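PDB 5T2X: uncharacterized protein from Legionella pneumophila subsp. pneumophila, which is of unknown function and belongs to the DUF5630 family, here folded as a chain of helices and loops without strands. Local coordinates for residues N75-E79 with H80-E84; Y101-A104 with A105-R108; K113-D117 with N118-F122; K124-Y128 with Q129-Y133. All coordinates share one frame; numbering follows the deposited sequence.

Overall arrangement
The four contacts follow one another along a single chain and each is local to its own stretch of sequence. Interaction 1 is the reversal after helix 66-76; interaction 2 is a piece of helix 91-111; interactions 3 and 4 lie at the start and the end of helix 117-128, with centres about 14 Å apart. Interactions 2 and 3 pack closely, centres about 8 Å apart, and are joined by a salt bridge from R108 NH2 to E119 OE2 of 2.7 Å. Y101 of interaction 2 lies against Y133 and S126 of interaction 4, and Y133 in turn meets F83 of interaction 1 (F83 CE2 to Y133 OH, 3.3 Å). No active site or ligand is known.

Interaction 1 (N75-E79 with H80-E84); sequences NFNEE and HFSFE
With CG of N77 anti to its own carbonyl carbon (chi1 -64°) and F83 turned the same way (chi1 -70°), the N77 amide reaches across the chain reversal to the F83 backbone, and the F83 ring folds back beside it. N77 OD1 accepts a hydrogen bond from F83 N of 2.7 Å; the donor stands above the carbonyl plane. The other end of the amide is held through a water, which accepts from N77 ND2 at 3.1 Å and donates to F83 O at 2.8 Å, so both amide atoms are tied to the same residue and the flip of the group is fixed. N77 CG also lies against S82 CB. OD1 sits at the edge of the F83 ring, whose CE1 comes 3.6 Å from F76 CB, while F81 CE2 lies over the centre of one face. F76 and F83 both lean on I98 of helix 91-111. Nearer the bend, E78 N donates to F81 O at 2.8 Å, almost in line with the carbonyl but bent at the hydrogen (143°). E79 and H80, with near type I backbone angles, form an open beta turn after helix 66-76, without the usual F81 N to E78 O bond.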
loop_
_atom_site.group_PDB
_atom_site.type_symbol
_atom_site.label_atom_id
_atom_site.label_comp_id
_atom_site.label_asym_id
_atom_site.label_seq_id
_atom_site.Cartn_x
_atom_site.Cartn_y
_atom_site.Cartn_z
ATOM N N ASN A 75 -0.943 -16.823 -8.600
ATOM C CA ASN A 75 -0.054 -17.778 -7.947
ATOM C C ASN A 75 0.149 -17.443 -6.475
ATOM O O ASN A 75 0.462 -18.335 -5.678
ATOM C CB ASN A 75 1.292 -17.832 -8.669
ATOM C CG ASN A 75 1.226 -18.614 -9.967
ATOM O OD1 ASN A 75 1.644 -18.131 -11.020
ATOM N ND2 ASN A 75 0.699 -19.830 -9.898
ATOM N N PHE A 76 -0.015 -16.172 -6.097
ATOM C CA PHE A 76 0.085 -15.797 -4.691
ATOM C C PHE A 76 -1.139 -16.221 -3.891
ATOM O O PHE A 76 -1.063 -16.294 -2.660
ATOM C CB PHE A 76 0.282 -14.285 -4.550
ATOM C CG PHE A 76 1.657 -13.812 -4.923
ATOM C CD1 PHE A 76 2.764 -14.214 -4.196
ATOM C CD2 PHE A 76 1.839 -12.945 -5.988
ATOM C CE1 PHE A 76 4.031 -13.775 -4.533
ATOM C CE2 PHE A 76 3.103 -12.501 -6.330
ATOM C CZ PHE A 76 4.200 -12.917 -5.601
ATOM N N ASN A 77 -2.257 -16.498 -4.557
ATOM C CA ASN A 77 -3.485 -16.830 -3.851
ATOM C C ASN A 77 -3.369 -18.183 -3.162
ATOM O O ASN A 77 -2.821 -19.140 -3.718
ATOM C CB ASN A 77 -4.668 -16.831 -4.818
ATOM C CG ASN A 77 -4.933 -15.464 -5.414
ATOM O OD1 ASN A 77 -4.568 -14.441 -4.833
ATOM N ND2 ASN A 77 -5.574 -15.438 -6.577
ATOM N N GLU A 78 -3.894 -18.254 -1.945
ATOM C CA GLU A 78 -3.863 -19.446 -1.120
ATOM C C GLU A 78 -5.246 -20.106 -1.123
ATOM O O GLU A 78 -6.092 -19.802 -1.972
ATOM C CB GLU A 78 -3.381 -19.066 0.283
ATOM C CG GLU A 78 -1.970 -18.491 0.307
ATOM C CD GLU A 78 -1.700 -17.650 1.539
ATOM O OE1 GLU A 78 -2.673 -17.238 2.204
ATOM O OE2 GLU A 78 -0.515 -17.398 1.842
ATOM N N GLU A 79 -5.486 -21.009 -0.170
ATOM C CA GLU A 79 -6.748 -21.741 -0.148
ATOM C C GLU A 79 -7.886 -20.863 0.355
ATOM O O GLU A 79 -8.941 -20.771 -0.283
ATOM C CB GLU A 79 -6.609 -22.998 0.714
ATOM C CG GLU A 79 -7.713 -24.025 0.498
ATOM C CD GLU A 79 -7.562 -25.238 1.397
ATOM O OE1 GLU A 79 -7.321 -25.055 2.608
ATOM O OE2 GLU A 79 -7.676 -26.375 0.893
ATOM N N HIS A 80 -7.689 -20.203 1.496
ATOM C CA HIS A 80 -8.719 -19.371 2.108
ATOM C C HIS A 80 -8.376 -17.885 2.038
ATOM O O HIS A 80 -8.816 -17.103 2.884
ATOM C CB HIS A 80 -8.961 -19.800 3.554
ATOM C CG HIS A 80 -9.662 -21.116 3.684
ATOM N ND1 HIS A 80 -8.990 -22.319 3.696
ATOM C CD2 HIS A 80 -10.978 -21.420 3.796
ATOM C CE1 HIS A 80 -9.860 -23.306 3.816
ATOM N NE2 HIS A 80 -11.072 -22.788 3.878
ATOM N N PHE A 81 -7.597 -17.485 1.036
ATOM C CA PHE A 81 -7.327 -16.076 0.790
ATOM C C PHE A 81 -6.868 -15.900 -0.649
ATOM O O PHE A 81 -6.044 -16.674 -1.144
ATOM C CB PHE A 81 -6.269 -15.515 1.746
ATOM C CG PHE A 81 -5.753 -14.164 1.340
ATOM C CD1 PHE A 81 -6.590 -13.059 1.345
ATOM C CD2 PHE A 81 -4.436 -13.998 0.944
ATOM C CE1 PHE A 81 -6.123 -11.815 0.966
ATOM C CE2 PHE A 81 -3.962 -12.756 0.566
ATOM C CZ PHE A 81 -4.808 -11.663 0.577
ATOM N N SER A 82 -7.403 -14.875 -1.308
ATOM C CA SER A 82 -7.023 -14.538 -2.672
ATOM C C SER A 82 -6.927 -13.027 -2.796
ATOM O O SER A 82 -7.812 -12.307 -2.325
ATOM C CB SER A 82 -8.031 -15.094 -3.686
ATOM O OG SER A 82 -8.078 -16.510 -3.635
ATOM N N PHE A 83 -5.851 -12.552 -3.418
ATOM C CA PHE A 83 -5.692 -11.124 -3.644
ATOM C C PHE A 83 -6.729 -10.621 -4.641
ATOM O O PHE A 83 -7.146 -11.337 -5.554
ATOM C CB PHE A 83 -4.284 -10.811 -4.155
ATOM C CG PHE A 83 -3.207 -10.994 -3.124
ATOM C CD1 PHE A 83 -2.489 -12.175 -3.054
ATOM C CD2 PHE A 83 -2.913 -9.982 -2.226
ATOM C CE1 PHE A 83 -1.495 -12.344 -2.107
ATOM C CE2 PHE A 83 -1.922 -10.145 -1.276
ATOM C CZ PHE A 83 -1.212 -11.327 -1.217
ATOM N N GLU A 84 -7.145 -9.373 -4.454
ATOM C CA GLU A 84 -8.109 -8.730 -5.332
ATOM C C GLU A 84 -7.513 -7.443 -5.885
ATOM O O GLU A 84 -6.694 -6.789 -5.234
ATOM C CB GLU A 84 -9.423 -8.432 -4.596
ATOM C CG GLU A 84 -10.075 -9.659 -3.974
ATOM C CD GLU A 84 -11.399 -9.345 -3.303
ATOM O OE1 GLU A 84 -11.932 -8.237 -3.521
ATOM O OE2 GLU A 84 -11.905 -10.209 -2.555
HETATM O O HOH W 1 -6.687 -12.891 -7.856
#

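Interaction 2 (Y101-A104 with A105-R108); sequences YGQA and AECR
Between Y101 and R108 the backbone is regular alpha helix: A105 N to Y101 O (3.0 Å), E106 N to G102 O, C107 N to Q103 O and R108 N to A104 O (each 3.1 Å) are successive i to i+4 hydrogen bonds. Among the side chains, Q103 and E106 run alongside each other and point the same way, their flat ends turned 65° apart. Q103 OE1 comes only to 3.9 Å from E106 OE2, which makes this a proximity of two oxygens and not a bond. E106, extended beyond CG, begins by laying that atom 3.4 Å from G102 O. One turn after Q103, C107 has SG anti to its carbonyl carbon (chi1 -75°), which swings the sulfur back along the helix toward Q103 O. A105 CB rests beside G102 O, 3.6 Å away. R108 leaves the helix with CG anti to N and bends at chi3; its far end meets E119 in a salt bridge and F115 in a cation-pi contact. Y101, Q103 and C107 face the following helix 117-128, Y101 touching S126, Q103 touching F122, and C107 touching both N118 and F122. The Y101 ring also meets that of Y133 in helix 132-147, so this part of helix 91-111 packs against the next two helices in the chain.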
loop_
_atom_site.group_PDB
_atom_site.type_symbol
_atom_site.label_atom_id
_atom_site.label_comp_id
_atom_site.label_asym_id
_atom_site.label_seq_id
_atom_site.Cartn_x
_atom_site.Cartn_y
_atom_site.Cartn_z
ATOM N N TYR A 101 7.685 -6.988 -1.155
ATOM C CA TYR A 101 7.405 -7.113 0.271
ATOM C C TYR A 101 7.731 -8.515 0.770
ATOM O O TYR A 101 8.223 -8.680 1.892
ATOM C CB TYR A 101 5.948 -6.763 0.563
ATOM C CG TYR A 101 5.631 -6.752 2.041
ATOM C CD1 TYR A 101 5.978 -5.667 2.836
ATOM C CD2 TYR A 101 4.995 -7.830 2.644
ATOM C CE1 TYR A 101 5.698 -5.653 4.190
ATOM C CE2 TYR A 101 4.711 -7.824 3.998
ATOM C CZ TYR A 101 5.063 -6.733 4.765
ATOM O OH TYR A 101 4.782 -6.724 6.111
ATOM N N GLY A 102 7.467 -9.535 -0.049
ATOM C CA GLY A 102 7.860 -10.883 0.323
ATOM C C GLY A 102 9.364 -11.035 0.441
ATOM O O GLY A 102 9.861 -11.730 1.331
ATOM N N GLN A 103 10.111 -10.382 -0.456
ATOM C CA GLN A 103 11.566 -10.399 -0.355
ATOM C C GLN A 103 12.042 -9.687 0.902
ATOM O O GLN A 103 13.054 -10.081 1.495
ATOM C CB GLN A 103 12.191 -9.762 -1.597
ATOM C CG GLN A 103 11.955 -10.541 -2.884
ATOM C CD GLN A 103 12.521 -11.948 -2.822
ATOM O OE1 GLN A 103 11.775 -12.928 -2.781
ATOM N NE2 GLN A 103 13.844 -12.055 -2.815
ATOM N N ALA A 104 11.332 -8.638 1.322
ATOM C CA ALA A 104 11.679 -7.966 2.569
ATOM C C ALA A 104 11.456 -8.882 3.763
ATOM O O ALA A 104 12.266 -8.902 4.698
ATOM C CB ALA A 104 10.869 -6.678 2.719
ATOM N N ALA A 105 10.368 -9.656 3.746
ATOM C CA ALA A 105 10.091 -10.565 4.853
ATOM C C ALA A 105 11.160 -11.643 4.959
ATOM O O ALA A 105 11.543 -12.040 6.067
ATOM C CB ALA A 105 8.707 -11.188 4.682
ATOM N N GLU A 106 11.659 -12.126 3.818
ATOM C CA GLU A 106 12.735 -13.111 3.839
ATOM C C GLU A 106 14.036 -12.504 4.348
ATOM O O GLU A 106 14.817 -13.192 5.015
ATOM C CB GLU A 106 12.941 -13.708 2.446
ATOM C CG GLU A 106 11.752 -14.493 1.920
ATOM C CD GLU A 106 12.035 -15.163 0.587
ATOM O OE1 GLU A 106 13.212 -15.190 0.174
ATOM O OE2 GLU A 106 11.081 -15.660 -0.050
ATOM N N CYS A 107 14.291 -11.230 4.042
ATOM C CA CYS A 107 15.504 -10.586 4.536
ATOM C C CYS A 107 15.484 -10.465 6.053
ATOM O O CYS A 107 16.519 -10.629 6.708
ATOM C CB CYS A 107 15.676 -9.212 3.888
ATOM S SG CYS A 107 16.241 -9.252 2.174
ATOM N N ARG A 108 14.315 -10.173 6.631
ATOM C CA ARG A 108 14.214 -10.105 8.085
ATOM C C ARG A 108 14.448 -11.471 8.716
ATOM O O ARG A 108 15.075 -11.572 9.777
ATOM C CB ARG A 108 12.850 -9.554 8.501
ATOM C CG ARG A 108 12.622 -9.583 10.009
ATOM C CD ARG A 108 11.285 -8.984 10.407
ATOM N NE ARG A 108 11.183 -7.574 10.047
ATOM C CZ ARG A 108 10.310 -6.730 10.587
ATOM N NH1 ARG A 108 9.469 -7.150 11.521
ATOM N NH2 ARG A 108 10.283 -5.461 10.200
#

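Interaction 3 (K113-D117 with N118-F122); sequences KPFGD and NELEF
A hydrophobic staple opens helix 117-128: F115, just before the N-cap residue G116, packs its side chain on that of L120, four residues after the cap. F115 CD1 and L120 CD2 are 4.0 Å apart, the two side chains crossing at about a right angle. F115 has a left-handed backbone conformation, and its N-H turns to E119. E119 OE1 accepts from F115 N at 2.8 Å, met from above the carboxylate plane. The same oxygen takes a water at 2.7 Å, and that water accepts from G116 N and donates to K113 O. With water standing between E119 and the cap N-H, this is a water-mediated variant of the capping box. An extended E119 chain, with CG anti to N (chi1 178°), carries the carboxylate back past the first turn to the loop. Its other oxygen, OE2, lies 3.7 Å from F115 CD1 and forms a salt bridge with R108 of helix 91-111, which would favour a charged carboxylate. F115 and L120 also lean on W141 of helix 132-147. In the first turn E121 N bonds to D117 O at 3.1 Å, and L120 N reaches G116 O at 2.9 Å with a nearly straight N-H...O angle of 168°.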
loop_
_atom_site.group_PDB
_atom_site.type_symbol
_atom_site.label_atom_id
_atom_site.label_comp_id
_atom_site.label_asym_id
_atom_site.label_seq_id
_atom_site.Cartn_x
_atom_site.Cartn_y
_atom_site.Cartn_z
ATOM N N LYS A 113 17.067 -9.548 12.789
ATOM C CA LYS A 113 16.571 -8.356 13.452
ATOM C C LYS A 113 15.589 -7.618 12.548
ATOM O O LYS A 113 15.638 -7.766 11.321
ATOM C CB LYS A 113 17.718 -7.412 13.836
ATOM C CG LYS A 113 18.272 -6.602 12.677
ATOM C CD LYS A 113 19.244 -5.544 13.163
ATOM C CE LYS A 113 19.536 -4.519 12.082
ATOM N NZ LYS A 113 20.390 -3.412 12.595
ATOM N N PRO A 114 14.683 -6.827 13.119
ATOM C CA PRO A 114 13.746 -6.064 12.284
ATOM C C PRO A 114 14.424 -4.878 11.612
ATOM O O PRO A 114 15.290 -4.221 12.195
ATOM C CB PRO A 114 12.674 -5.597 13.279
ATOM C CG PRO A 114 12.879 -6.435 14.513
ATOM C CD PRO A 114 14.342 -6.731 14.548
ATOM N N PHE A 115 14.015 -4.619 10.367
ATOM C CA PHE A 115 14.413 -3.425 9.616
ATOM C C PHE A 115 15.928 -3.344 9.425
ATOM O O PHE A 115 16.560 -2.320 9.696
ATOM C CB PHE A 115 13.873 -2.154 10.277
ATOM C CG PHE A 115 12.374 -2.125 10.392
ATOM C CD1 PHE A 115 11.579 -2.176 9.258
ATOM C CD2 PHE A 115 11.760 -2.047 11.632
ATOM C CE1 PHE A 115 10.198 -2.155 9.359
ATOM C CE2 PHE A 115 10.381 -2.022 11.741
ATOM C CZ PHE A 115 9.599 -2.076 10.602
ATOM N N GLY A 116 16.509 -4.437 8.942
ATOM C CA GLY A 116 17.880 -4.401 8.484
ATOM C C GLY A 116 18.010 -3.633 7.181
ATOM O O GLY A 116 17.029 -3.212 6.566
ATOM N N ASP A 117 19.260 -3.449 6.751
ATOM C CA ASP A 117 19.510 -2.696 5.525
ATOM C C ASP A 117 18.899 -3.387 4.313
ATOM O O ASP A 117 18.355 -2.725 3.420
ATOM C CB ASP A 117 21.012 -2.490 5.325
ATOM C CG ASP A 117 21.608 -1.532 6.337
ATOM O OD1 ASP A 117 20.838 -0.778 6.971
ATOM O OD2 ASP A 117 22.848 -1.525 6.491
ATOM N N ASN A 118 18.979 -4.718 4.260
ATOM C CA ASN A 118 18.398 -5.449 3.138
ATOM C C ASN A 118 16.877 -5.346 3.144
ATOM O O ASN A 118 16.258 -5.096 2.104
ATOM C CB ASN A 118 18.836 -6.913 3.173
ATOM C CG ASN A 118 20.314 -7.089 2.884
ATOM O OD1 ASN A 118 20.949 -6.224 2.280
ATOM N ND2 ASN A 118 20.869 -8.218 3.310
ATOM N N GLU A 119 16.257 -5.539 4.312
ATOM C CA GLU A 119 14.804 -5.449 4.400
ATOM C C GLU A 119 14.314 -4.060 4.013
ATOM O O GLU A 119 13.348 -3.925 3.253
ATOM C CB GLU A 119 14.331 -5.805 5.810
ATOM C CG GLU A 119 12.825 -5.686 5.983
ATOM C CD GLU A 119 12.377 -5.843 7.422
ATOM O OE1 GLU A 119 13.199 -6.264 8.265
ATOM O OE2 GLU A 119 11.201 -5.543 7.709
ATOM N N LEU A 120 14.974 -3.015 4.522
ATOM C CA LEU A 120 14.573 -1.651 4.189
ATOM C C LEU A 120 14.695 -1.391 2.694
ATOM O O LEU A 120 13.873 -0.672 2.113
ATOM C CB LEU A 120 15.416 -0.649 4.980
ATOM C CG LEU A 120 15.098 -0.514 6.470
ATOM C CD1 LEU A 120 16.133 0.358 7.168
ATOM C CD2 LEU A 120 13.702 0.055 6.661
ATOM N N GLU A 121 15.712 -1.971 2.056
ATOM C CA GLU A 121 15.893 -1.774 0.623
ATOM C C GLU A 121 14.742 -2.385 -0.165
ATOM O O GLU A 121 14.251 -1.782 -1.125
ATOM C CB GLU A 121 17.234 -2.365 0.189
ATOM C CG GLU A 121 17.620 -2.083 -1.252
ATOM C CD GLU A 121 19.100 -2.304 -1.507
ATOM O OE1 GLU A 121 19.924 -1.596 -0.887
ATOM O OE2 GLU A 121 19.442 -3.193 -2.316
ATOM N N PHE A 122 14.286 -3.576 0.231
ATOM C CA PHE A 122 13.142 -4.179 -0.442
ATOM C C PHE A 122 11.839 -3.486 -0.064
ATOM O O PHE A 122 10.927 -3.390 -0.893
ATOM C CB PHE A 122 13.056 -5.672 -0.121
ATOM C CG PHE A 122 13.948 -6.528 -0.970
ATOM C CD1 PHE A 122 13.720 -6.655 -2.331
ATOM C CD2 PHE A 122 15.007 -7.220 -0.408
ATOM C CE1 PHE A 122 14.538 -7.449 -3.118
ATOM C CE2 PHE A 122 15.829 -8.016 -1.188
ATOM C CZ PHE A 122 15.593 -8.131 -2.544
HETATM O O HOH W 2 15.738 -6.938 8.709
#

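Interaction 4 (K124-Y128 with Q129-Y133); sequences KKSAY and QHCFY
Backbone hydrogen bonds between S126, A127 and the residues after them form a Schellman motif that closes helix 117-128. C131 N donates to S126 O at 3.2 Å with an angle of 163°, and H130 N to A127 O at 2.8 Å, the donor standing well above the carbonyl plane. H130 is the C-prime residue, with positive phi; Q129 N adds only weak bonds, to K125 O and S126 O. Van der Waals contact follows the same fold-back. S126 OG lies 3.2 Å from C131 CB, close packing between two buried residues, while its hydrogen-bond partner is G97 O of helix 91-111. The rotation of C131, with SG anti to N (chi1 179°), leaves the sulfur 3.7 Å from the same OG. The rings take two polar contacts: the backbone Y128 O stands 3.7 Å above the H130 ring, over its centre, and Q129 NE2 lies 3.8 Å from Y128 CD2 at the ring edge. H130 ND1 is bonded to Y135 OH, and its ring stacks with Y167. H130 turns the chain and C131 follows as the N-cap of helix 132-147, while main-chain N-H groups of these two residues take up A127 O and S126 O.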
loop_
_atom_site.group_PDB
_atom_site.type_symbol
_atom_site.label_atom_id
_atom_site.label_comp_id
_atom_site.label_asym_id
_atom_site.label_seq_id
_atom_site.Cartn_x
_atom_site.Cartn_y
_atom_site.Cartn_z
ATOM N N LYS A 124 11.415 -0.330 0.421
ATOM C CA LYS A 124 11.309 0.893 -0.365
ATOM C C LYS A 124 11.018 0.602 -1.831
ATOM O O LYS A 124 10.305 1.377 -2.480
ATOM C CB LYS A 124 12.587 1.721 -0.217
ATOM C CG LYS A 124 12.763 2.292 1.183
ATOM C CD LYS A 124 14.037 3.104 1.322
ATOM C CE LYS A 124 14.169 3.660 2.733
ATOM N NZ LYS A 124 15.435 4.419 2.924
ATOM N N LYS A 125 11.553 -0.496 -2.371
ATOM C CA LYS A 125 11.151 -0.917 -3.708
ATOM C C LYS A 125 9.686 -1.331 -3.725
ATOM O O LYS A 125 8.972 -1.076 -4.701
ATOM C CB LYS A 125 12.042 -2.059 -4.193
ATOM C CG LYS A 125 13.516 -1.701 -4.286
ATOM C CD LYS A 125 14.364 -2.921 -4.607
ATOM C CE LYS A 125 14.050 -3.470 -5.988
ATOM N NZ LYS A 125 14.353 -2.483 -7.061
ATOM N N SER A 126 9.223 -1.968 -2.647
ATOM C CA SER A 126 7.811 -2.315 -2.542
ATOM C C SER A 126 6.948 -1.066 -2.407
ATOM O O SER A 126 5.871 -0.981 -3.005
ATOM C CB SER A 126 7.594 -3.255 -1.358
ATOM O OG SER A 126 6.240 -3.658 -1.262
ATOM N N ALA A 127 7.412 -0.084 -1.629
ATOM C CA ALA A 127 6.673 1.169 -1.496
ATOM C C ALA A 127 6.703 1.980 -2.783
ATOM O O ALA A 127 5.778 2.759 -3.043
ATOM C CB ALA A 127 7.235 1.993 -0.339
ATOM N N TYR A 128 7.755 1.823 -3.592
ATOM C CA TYR A 128 7.786 2.480 -4.895
ATOM C C TYR A 128 6.647 1.997 -5.783
ATOM O O TYR A 128 6.142 2.757 -6.616
ATOM C CB TYR A 128 9.135 2.238 -5.570
ATOM C CG TYR A 128 9.319 2.979 -6.877
ATOM C CD1 TYR A 128 9.810 4.278 -6.897
ATOM C CD2 TYR A 128 9.007 2.376 -8.089
ATOM C CE1 TYR A 128 9.980 4.958 -8.089
ATOM C CE2 TYR A 128 9.175 3.049 -9.284
ATOM C CZ TYR A 128 9.662 4.339 -9.277
ATOM O OH TYR A 128 9.830 5.011 -10.466
ATOM N N GLN A 129 6.233 0.742 -5.620
ATOM C CA GLN A 129 5.041 0.211 -6.266
ATOM C C GLN A 129 3.775 0.490 -5.463
ATOM O O GLN A 129 2.707 -0.027 -5.811
ATOM C CB GLN A 129 5.197 -1.294 -6.495
ATOM C CG GLN A 129 6.426 -1.667 -7.308
ATOM C CD GLN A 129 6.331 -1.215 -8.754
ATOM O OE1 GLN A 129 5.246 -1.175 -9.333
ATOM N NE2 GLN A 129 7.470 -0.869 -9.342
ATOM N N HIS A 130 3.884 1.279 -4.390
ATOM C CA HIS A 130 2.741 1.730 -3.594
ATOM C C HIS A 130 2.025 0.563 -2.917
ATOM O O HIS A 130 0.801 0.562 -2.771
ATOM C CB HIS A 130 1.769 2.551 -4.442
ATOM C CG HIS A 130 2.426 3.666 -5.193
ATOM N ND1 HIS A 130 3.077 4.705 -4.564
ATOM C CD2 HIS A 130 2.540 3.901 -6.522
ATOM C CE1 HIS A 130 3.562 5.533 -5.471
ATOM N NE2 HIS A 130 3.251 5.068 -6.668
ATOM N N CYS A 131 2.796 -0.431 -2.486
ATOM C CA CYS A 131 2.225 -1.562 -1.768
ATOM C C CYS A 131 1.812 -1.139 -0.364
ATOM O O CYS A 131 2.585 -0.495 0.354
ATOM C CB CYS A 131 3.233 -2.708 -1.702
ATOM S SG CYS A 131 2.654 -4.161 -0.803
ATOM N N PHE A 132 0.586 -1.501 0.029
ATOM C CA PHE A 132 0.092 -1.121 1.349
ATOM C C PHE A 132 0.924 -1.755 2.455
ATOM O O PHE A 132 1.173 -1.127 3.491
ATOM C CB PHE A 132 -1.378 -1.514 1.503
ATOM C CG PHE A 132 -1.915 -1.309 2.895
ATOM C CD1 PHE A 132 -2.397 -0.073 3.291
ATOM C CD2 PHE A 132 -1.930 -2.353 3.810
ATOM C CE1 PHE A 132 -2.887 0.120 4.571
ATOM C CE2 PHE A 132 -2.414 -2.165 5.090
ATOM C CZ PHE A 132 -2.896 -0.927 5.470
ATOM N N TYR A 133 1.344 -3.009 2.264
ATOM C CA TYR A 133 2.161 -3.678 3.270
ATOM C C TYR A 133 3.460 -2.922 3.512
ATOM O O TYR A 133 3.925 -2.818 4.653
ATOM C CB TYR A 133 2.456 -5.116 2.837
ATOM C CG TYR A 133 1.235 -5.927 2.462
ATOM C CD1 TYR A 133 0.079 -5.878 3.228
ATOM C CD2 TYR A 133 1.241 -6.740 1.336
ATOM C CE1 TYR A 133 -1.036 -6.621 2.885
ATOM C CE2 TYR A 133 0.133 -7.483 0.984
ATOM C CZ TYR A 133 -1.003 -7.420 1.761
ATOM O OH TYR A 133 -2.107 -8.163 1.409
#